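Local coordinates for protein malonate decarboxylase subunit alpha (Acinetobacter baumannii ATCC 17978, PDB 6MPR) that probably acts as the acyl-carrier-protein transferase subunit of malonate decarboxylase, exchanging acetyl for malonyl groups on the carrier protein during malonate breakdown, at residues A250-R255 / E528-R533; G40-T45 / A166-N171. All coordinates share one frame; numbering follows the deposited sequence.

Overall arrangement
Following the chain from its N terminus, contact 2 comes first: residues 40-45, which include the short outermost strand 42-43 of the parallel sheet, meet residues 166-171, a turn between the short strands 165-166 and 172-173, and so close a loop of 120 residues. Contact 1 opens later, on helix 244-261, and closes over 272 residues when the loop after strand 524-525 packs against that helix. The two are in series, neither nested nor crossed. They lie on opposite sides of the chain's centre, about 57 Å between centres: contact 2 ties the edge of the parallel sheet to a turn beside it, whereas contact 1 brings the late chain back to a helix beside the mixed sheet.

Contact 1: A250-R255 / E528-R533; sequences AMMAIR and EDLGIR
Ile532 reaches the helix with its CD1 methyl, which touches both Met251 and Met252; it and Leu530 bury nearly equal areas against the helix. Its CG1 branch is anti to the carbonyl carbon (chi1 -64°), and the extended chain beyond brings CD1 to 3.9 Å from CB of Met251 and likewise 3.9 Å from CG of Met252. The other branch is used as well: Met251 bends at chi3 (93°), so that its CE methyl comes 3.9 Å from Ile532 CG2. Leu530 CD1 meets the same Met252 CG at 3.9 Å, the two side chains crossing at about a right angle. Flexible, unbranched methionines suit this place because they can follow the shape of branched partners. The aliphatic stem of Arg255 also packs on Leu530, the two running past each other in opposite directions with Arg255 CG 4.0 Å from Leu530 CB.

The polar approach is slighter. Arg255 NE lies 3.5 Å from Leu530 O, obliquely to the guanidinium and without a hydrogen bond, while NH1 forms a salt bridge with Glu259 one helical turn on. Gly531, with positive phi (75°), lets the backbone turn between the two apolar residues.

Beyond the interface, Ile532 also touches Tyr284 of helix 272-287. The arrangement is that of a helix packed in the layer beside a mixed sheet, in contact with helix 272-287 and strand 474-477, with the late loop closing over its methionine side.

Contact 2: G40-T45 / A166-N171; sequences GVVIPT and ADRQGN
Val41 rests against the backbone of the turn formed by residues 167-170, chiefly beside its carbonyl oxygens. CB of Val41 lies 3.8 Å from Arg168 O, and the CG2 methyl is 3.8 Å from Gln169 O. The other methyl, CG1, is anti to the backbone N (chi1 -180°) and packs 4.1 Å from CA of Gly170. Glycine fits there doubly, since a side chain would crowd this methyl and the backbone angles themselves would jam it against the preceding carbonyl. Val42 adds its CG2 methyl, which meets Arg168 NH1 obliquely to the guanidinium.

A water accepts from Val41 N at 3.0 Å; it lies unusually close to Arg168 O, 2.5 Å, so a bridge is doubtful. Further out, Arg168 extends from CG to NE, and a salt bridge from NE to Asp204 OD1 helps hold the guanidinium beside Val42.

The turn is type I, held partly by Asp167: OD1 accepts from Gln169 N at 2.9 Å, from above the carboxylate plane, as an Asx turn, with weak bonds from Gly170 N and Asn171 N. OD2 takes Asn171 ND2 on its syn side in a nearly straight bond (170°). Val41 and Ile43 make backbone hydrogen bonds with Val222 of strand 221-224, the neighbouring strand.

Chemically, methyls packing on carbonyls and a guanidinium imply non-directional cohesion, while Arg168 and Asp167 find their polar partners elsewhere.

Contact 1: A250-R255 / E528-R533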
ATOM      1  N   ALA A 250      22.598  -2.386  19.620  1.00 13.87           N
ATOM      2  CA  ALA A 250      22.107  -1.063  19.236  1.00 13.35           C
ATOM      3  C   ALA A 250      23.248  -0.153  18.777  1.00 14.77           C
ATOM      4  O   ALA A 250      23.094   0.604  17.810  1.00 13.60           O
ATOM      5  CB  ALA A 250      21.353  -0.438  20.409  1.00 13.23           C
ATOM      6  N   MET A 251      24.402  -0.218  19.448  1.00 14.34           N
ATOM      7  CA  MET A 251      25.557   0.555  18.997  1.00 14.70           C
ATOM      8  C   MET A 251      25.980   0.151  17.588  1.00 14.67           C
ATOM      9  O   MET A 251      26.279   1.009  16.749  1.00 14.59           O
ATOM     10  CB  MET A 251      26.734   0.379  19.961  1.00 15.54           C
ATOM     11  CG  MET A 251      26.580   1.103  21.294  1.00 19.82           C
ATOM     12  SD  MET A 251      27.749   0.479  22.521  1.00 18.57           S
ATOM     13  CE  MET A 251      29.140   1.597  22.321  1.00 17.32           C
ATOM     14  N   MET A 252      26.041  -1.154  17.321  1.00 14.83           N
ATOM     15  CA  MET A 252      26.420  -1.623  15.990  1.00 17.35           C
ATOM     16  C   MET A 252      25.387  -1.240  14.932  1.00 14.89           C
ATOM     17  O   MET A 252      25.758  -0.912  13.798  1.00 15.45           O
ATOM     18  CB  MET A 252      26.642  -3.133  16.029  1.00 16.62           C
ATOM     19  CG  MET A 252      27.861  -3.513  16.871  1.00 19.16           C
ATOM     20  SD  MET A 252      28.382  -5.222  16.602  1.00 21.88           S
ATOM     21  CE  MET A 252      27.112  -6.116  17.491  1.00 17.49           C
ATOM     22  N   ALA A 253      24.090  -1.283  15.269  1.00 13.57           N
ATOM     23  CA  ALA A 253      23.074  -0.805  14.338  1.00 12.92           C
ATOM     24  C   ALA A 253      23.297   0.658  13.969  1.00 14.71           C
ATOM     25  O   ALA A 253      23.180   1.035  12.800  1.00 12.65           O
ATOM     26  CB  ALA A 253      21.670  -0.998  14.925  1.00 15.18           C
ATOM     27  N   ILE A 254      23.607   1.500  14.952  1.00 15.52           N
ATOM     28  CA  ILE A 254      23.718   2.935  14.686  1.00 12.95           C
ATOM     29  C   ILE A 254      24.957   3.234  13.863  1.00 16.90           C
ATOM     30  O   ILE A 254      24.912   3.978  12.877  1.00 15.44           O
ATOM     31  CB  ILE A 254      23.726   3.723  16.005  1.00 14.41           C
ATOM     32  CG1 ILE A 254      22.351   3.625  16.658  1.00 13.59           C
ATOM     33  CG2 ILE A 254      24.156   5.171  15.743  1.00 13.37           C
ATOM     34  CD1 ILE A 254      22.270   4.141  18.088  1.00 15.13           C
ATOM     35  N   ARG A 255      26.087   2.673  14.271  1.00 17.43           N
ATOM     36  CA  ARG A 255      27.356   2.930  13.611  1.00 15.77           C
ATOM     37  C   ARG A 255      27.467   2.156  12.301  1.00 20.59           C
ATOM     38  O   ARG A 255      27.821   2.719  11.258  1.00 17.24           O
ATOM     39  CB  ARG A 255      28.474   2.558  14.579  1.00 21.42           C
ATOM     40  CG  ARG A 255      29.875   2.760  14.075  1.00 25.74           C
ATOM     41  CD  ARG A 255      30.345   4.182  14.297  1.00 32.55           C
ATOM     42  NE  ARG A 255      31.747   4.321  13.933  1.00 42.38           N
ATOM     43  CZ  ARG A 255      32.334   5.477  13.645  1.00 51.04           C
ATOM     44  NH1 ARG A 255      31.634   6.604  13.668  1.00 41.30           N
ATOM     45  NH2 ARG A 255      33.620   5.502  13.323  1.00 57.39           N
ATOM     46  N   GLU A 528      34.780  -4.719  17.168  1.00 22.79           N
ATOM     47  CA  GLU A 528      36.067  -4.029  17.059  1.00 27.82           C
ATOM     48  C   GLU A 528      36.232  -3.329  15.712  1.00 28.71           C
ATOM     49  O   GLU A 528      36.857  -2.261  15.644  1.00 29.24           O
ATOM     50  CB  GLU A 528      37.216  -5.013  17.287  1.00 35.60           C
ATOM     51  CG  GLU A 528      36.994  -6.386  16.686  1.00 41.99           C
ATOM     52  CD  GLU A 528      36.638  -7.433  17.735  1.00 47.31           C
ATOM     53  OE1 GLU A 528      37.530  -8.242  18.071  1.00 53.36           O
ATOM     54  OE2 GLU A 528      35.477  -7.436  18.226  1.00 28.14           O
ATOM     55  N   ASP A 529      35.681  -3.907  14.635  1.00 23.93           N
ATOM     56  CA  ASP A 529      35.771  -3.307  13.305  1.00 25.11           C
ATOM     57  C   ASP A 529      34.984  -2.012  13.190  1.00 26.28           C
ATOM     58  O   ASP A 529      35.190  -1.262  12.231  1.00 24.13           O
ATOM     59  CB  ASP A 529      35.269  -4.284  12.234  1.00 23.68           C
ATOM     60  CG  ASP A 529      35.984  -5.626  12.271  1.00 29.65           C
ATOM     61  OD1 ASP A 529      37.225  -5.646  12.366  1.00 24.95           O
ATOM     62  OD2 ASP A 529      35.307  -6.674  12.196  1.00 21.44           O
ATOM     63  N   LEU A 530      34.068  -1.743  14.118  1.00 20.90           N
ATOM     64  CA  LEU A 530      33.333  -0.489  14.138  1.00 16.56           C
ATOM     65  C   LEU A 530      33.842   0.464  15.214  1.00 21.92           C
ATOM     66  O   LEU A 530      33.202   1.487  15.476  1.00 24.84           O
ATOM     67  CB  LEU A 530      31.837  -0.757  14.337  1.00 24.58           C
ATOM     68  CG  LEU A 530      31.130  -1.634  13.297  1.00 26.26           C
ATOM     69  CD1 LEU A 530      29.765  -2.060  13.805  1.00 24.51           C
ATOM     70  CD2 LEU A 530      30.996  -0.914  11.952  1.00 18.96           C
ATOM     71  N   GLY A 531      34.970   0.146  15.844  1.00 27.10           N
ATOM     72  CA  GLY A 531      35.473   0.968  16.931  1.00 22.66           C
ATOM     73  C   GLY A 531      34.710   0.811  18.228  1.00 28.17           C
ATOM     74  O   GLY A 531      34.684   1.739  19.043  1.00 32.57           O
ATOM     75  N   ILE A 532      34.088  -0.343  18.449  1.00 22.22           N
ATOM     76  CA  ILE A 532      33.244  -0.552  19.620  1.00 21.89           C
ATOM     77  C   ILE A 532      33.904  -1.582  20.522  1.00 28.04           C
ATOM     78  O   ILE A 532      34.171  -2.712  20.098  1.00 34.24           O
ATOM     79  CB  ILE A 532      31.826  -0.982  19.222  1.00 18.73           C
ATOM     80  CG1 ILE A 532      31.152   0.138  18.441  1.00 20.27           C
ATOM     81  CG2 ILE A 532      31.003  -1.323  20.458  1.00 26.35           C
ATOM     82  CD1 ILE A 532      29.864  -0.280  17.745  1.00 19.50           C
ATOM     83  N   ARG A 533      34.170  -1.187  21.765  1.00 22.27           N
ATOM     84  CA  ARG A 533      34.576  -2.113  22.809  1.00 21.32           C
ATOM     85  C   ARG A 533      33.334  -2.640  23.513  1.00 26.87           C
ATOM     86  O   ARG A 533      32.444  -1.864  23.877  1.00 25.79           O
ATOM     87  CB  ARG A 533      35.512  -1.426  23.809  1.00 25.02           C
TER

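Contact 2: G40-T45 / A166-N171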
ATOM      1  N   GLY A  40     -33.450   4.167  15.950  1.00 26.93           N
ATOM      2  CA  GLY A  40     -32.724   4.612  14.782  1.00 20.73           C
ATOM      3  C   GLY A  40     -31.431   3.839  14.618  1.00 23.73           C
ATOM      4  O   GLY A  40     -31.433   2.605  14.540  1.00 18.83           O
ATOM      5  N   VAL A  41     -30.313   4.570  14.590  1.00 17.54           N
ATOM      6  CA  VAL A  41     -29.000   3.958  14.467  1.00 16.82           C
ATOM      7  C   VAL A  41     -28.567   3.273  15.764  1.00 15.94           C
ATOM      8  O   VAL A  41     -27.712   2.381  15.731  1.00 14.97           O
ATOM      9  CB  VAL A  41     -27.989   5.048  14.035  1.00 23.37           C
ATOM     10  CG1 VAL A  41     -26.604   4.487  13.883  1.00 24.43           C
ATOM     11  CG2 VAL A  41     -28.440   5.709  12.729  1.00 29.69           C
ATOM     12  N   VAL A  42     -29.139   3.650  16.903  1.00 16.80           N
ATOM     13  CA  VAL A  42     -28.616   3.240  18.205  1.00 16.67           C
ATOM     14  C   VAL A  42     -29.262   1.928  18.638  1.00 19.16           C
ATOM     15  O   VAL A  42     -30.474   1.868  18.866  1.00 19.61           O
ATOM     16  CB  VAL A  42     -28.843   4.333  19.262  1.00 19.61           C
ATOM     17  CG1 VAL A  42     -28.219   3.924  20.582  1.00 19.91           C
ATOM     18  CG2 VAL A  42     -28.282   5.672  18.787  1.00 18.78           C
ATOM     19  N   ILE A  43     -28.449   0.889  18.767  1.00 15.29           N
ATOM     20  CA  ILE A  43     -28.885  -0.379  19.362  1.00 15.02           C
ATOM     21  C   ILE A  43     -28.788  -0.262  20.878  1.00 15.53           C
ATOM     22  O   ILE A  43     -27.710   0.073  21.389  1.00 15.53           O
ATOM     23  CB  ILE A  43     -28.015  -1.530  18.880  1.00 14.10           C
ATOM     24  CG1 ILE A  43     -28.000  -1.652  17.361  1.00 13.63           C
ATOM     25  CG2 ILE A  43     -28.447  -2.834  19.557  1.00 15.55           C
ATOM     26  CD1 ILE A  43     -26.851  -2.537  16.892  1.00 12.88           C
ATOM     27  N   PRO A  44     -29.854  -0.544  21.622  1.00 16.06           N
ATOM     28  CA  PRO A  44     -29.731  -0.618  23.084  1.00 16.50           C
ATOM     29  C   PRO A  44     -28.713  -1.676  23.469  1.00 16.72           C
ATOM     30  O   PRO A  44     -28.660  -2.754  22.879  1.00 18.96           O
ATOM     31  CB  PRO A  44     -31.145  -0.993  23.542  1.00 21.32           C
ATOM     32  CG  PRO A  44     -32.021  -0.581  22.420  1.00 17.35           C
ATOM     33  CD  PRO A  44     -31.235  -0.792  21.175  1.00 16.46           C
ATOM     34  N   THR A  45     -27.863  -1.338  24.442  1.00 17.38           N
ATOM     35  CA  THR A  45     -26.774  -2.232  24.825  1.00 19.81           C
ATOM     36  C   THR A  45     -27.292  -3.622  25.160  1.00 21.43           C
ATOM     37  O   THR A  45     -26.704  -4.632  24.756  1.00 17.34           O
ATOM     38  CB  THR A  45     -26.020  -1.632  26.010  1.00 20.90           C
ATOM     39  OG1 THR A  45     -25.555  -0.334  25.634  1.00 16.91           O
ATOM     40  CG2 THR A  45     -24.823  -2.498  26.415  1.00 24.93           C
ATOM     41  N   ALA A 166     -19.866   8.126  19.453  1.00 15.03           N
ATOM     42  CA  ALA A 166     -20.744   8.293  18.306  1.00 13.04           C
ATOM     43  C   ALA A 166     -21.829   9.295  18.656  1.00 13.65           C
ATOM     44  O   ALA A 166     -22.217   9.432  19.820  1.00 12.54           O
ATOM     45  CB  ALA A 166     -21.402   6.981  17.870  1.00 10.69           C
ATOM     46  N   ASP A 167     -22.312   9.998  17.638  1.00 13.91           N
ATOM     47  CA  ASP A 167     -23.544  10.752  17.793  1.00 12.38           C
ATOM     48  C   ASP A 167     -24.701   9.854  17.344  1.00 16.96           C
ATOM     49  O   ASP A 167     -24.498   8.697  16.977  1.00 15.14           O
ATOM     50  CB  ASP A 167     -23.472  12.069  17.024  1.00 12.62           C
ATOM     51  CG  ASP A 167     -23.472  11.887  15.509  1.00 22.61           C
ATOM     52  OD1 ASP A 167     -23.720  10.774  14.998  1.00 18.92           O
ATOM     53  OD2 ASP A 167     -23.217  12.890  14.818  1.00 18.06           O
ATOM     54  N   ARG A 168     -25.920  10.390  17.342  1.00 18.76           N
ATOM     55  CA  ARG A 168     -27.076   9.556  17.030  1.00 18.57           C
ATOM     56  C   ARG A 168     -27.307   9.386  15.533  1.00 23.10           C
ATOM     57  O   ARG A 168     -28.247   8.684  15.137  1.00 26.01           O
ATOM     58  CB  ARG A 168     -28.326  10.111  17.709  1.00 21.56           C
ATOM     59  CG  ARG A 168     -28.229  10.040  19.219  1.00 21.66           C
ATOM     60  CD  ARG A 168     -29.537  10.423  19.874  1.00 21.23           C
ATOM     61  NE  ARG A 168     -29.487  10.210  21.310  1.00 24.89           N
ATOM     62  CZ  ARG A 168     -29.853   9.080  21.908  1.00 26.23           C
ATOM     63  NH1 ARG A 168     -30.283   8.052  21.180  1.00 19.16           N
ATOM     64  NH2 ARG A 168     -29.774   8.974  23.229  1.00 32.77           N
ATOM     65  N   GLN A 169     -26.469   9.985  14.699  1.00 21.28           N
ATOM     66  CA  GLN A 169     -26.495   9.711  13.271  1.00 20.62           C
ATOM     67  C   GLN A 169     -25.542   8.591  12.874  1.00 16.16           C
ATOM     68  O   GLN A 169     -25.658   8.064  11.764  1.00 16.74           O
ATOM     69  CB  GLN A 169     -26.145  10.976  12.485  1.00 20.81           C
ATOM     70  CG  GLN A 169     -27.274  11.981  12.407  1.00 32.05           C
ATOM     71  CD  GLN A 169     -28.395  11.488  11.522  1.00 43.47           C
ATOM     72  OE1 GLN A 169     -28.268  11.479  10.300  1.00 53.04           O
ATOM     73  NE2 GLN A 169     -29.492  11.050  12.135  1.00 47.52           N
ATOM     74  N   GLY A 170     -24.604   8.226  13.743  1.00 14.31           N
ATOM     75  CA  GLY A 170     -23.593   7.243  13.413  1.00 15.37           C
ATOM     76  C   GLY A 170     -22.244   7.797  13.006  1.00 12.68           C
ATOM     77  O   GLY A 170     -21.387   7.022  12.575  1.00 13.11           O
ATOM     78  N   ASN A 171     -22.034   9.111  13.097  1.00 13.05           N
ATOM     79  CA  ASN A 171     -20.678   9.648  13.004  1.00 12.81           C
ATOM     80  C   ASN A 171     -19.828   9.103  14.152  1.00 10.03           C
ATOM     81  O   ASN A 171     -20.272   9.086  15.300  1.00 12.29           O
ATOM     82  CB  ASN A 171     -20.703  11.176  13.070  1.00 13.01           C
ATOM     83  CG  ASN A 171     -21.357  11.811  11.860  1.00 16.01           C
ATOM     84  OD1 ASN A 171     -20.862  11.683  10.735  1.00 15.88           O
ATOM     85  ND2 ASN A 171     -22.452  12.539  12.089  1.00 15.42           N
TER
HETATM   86  O   HOH W   1     -30.462   7.567  14.817  1.00 28.24           O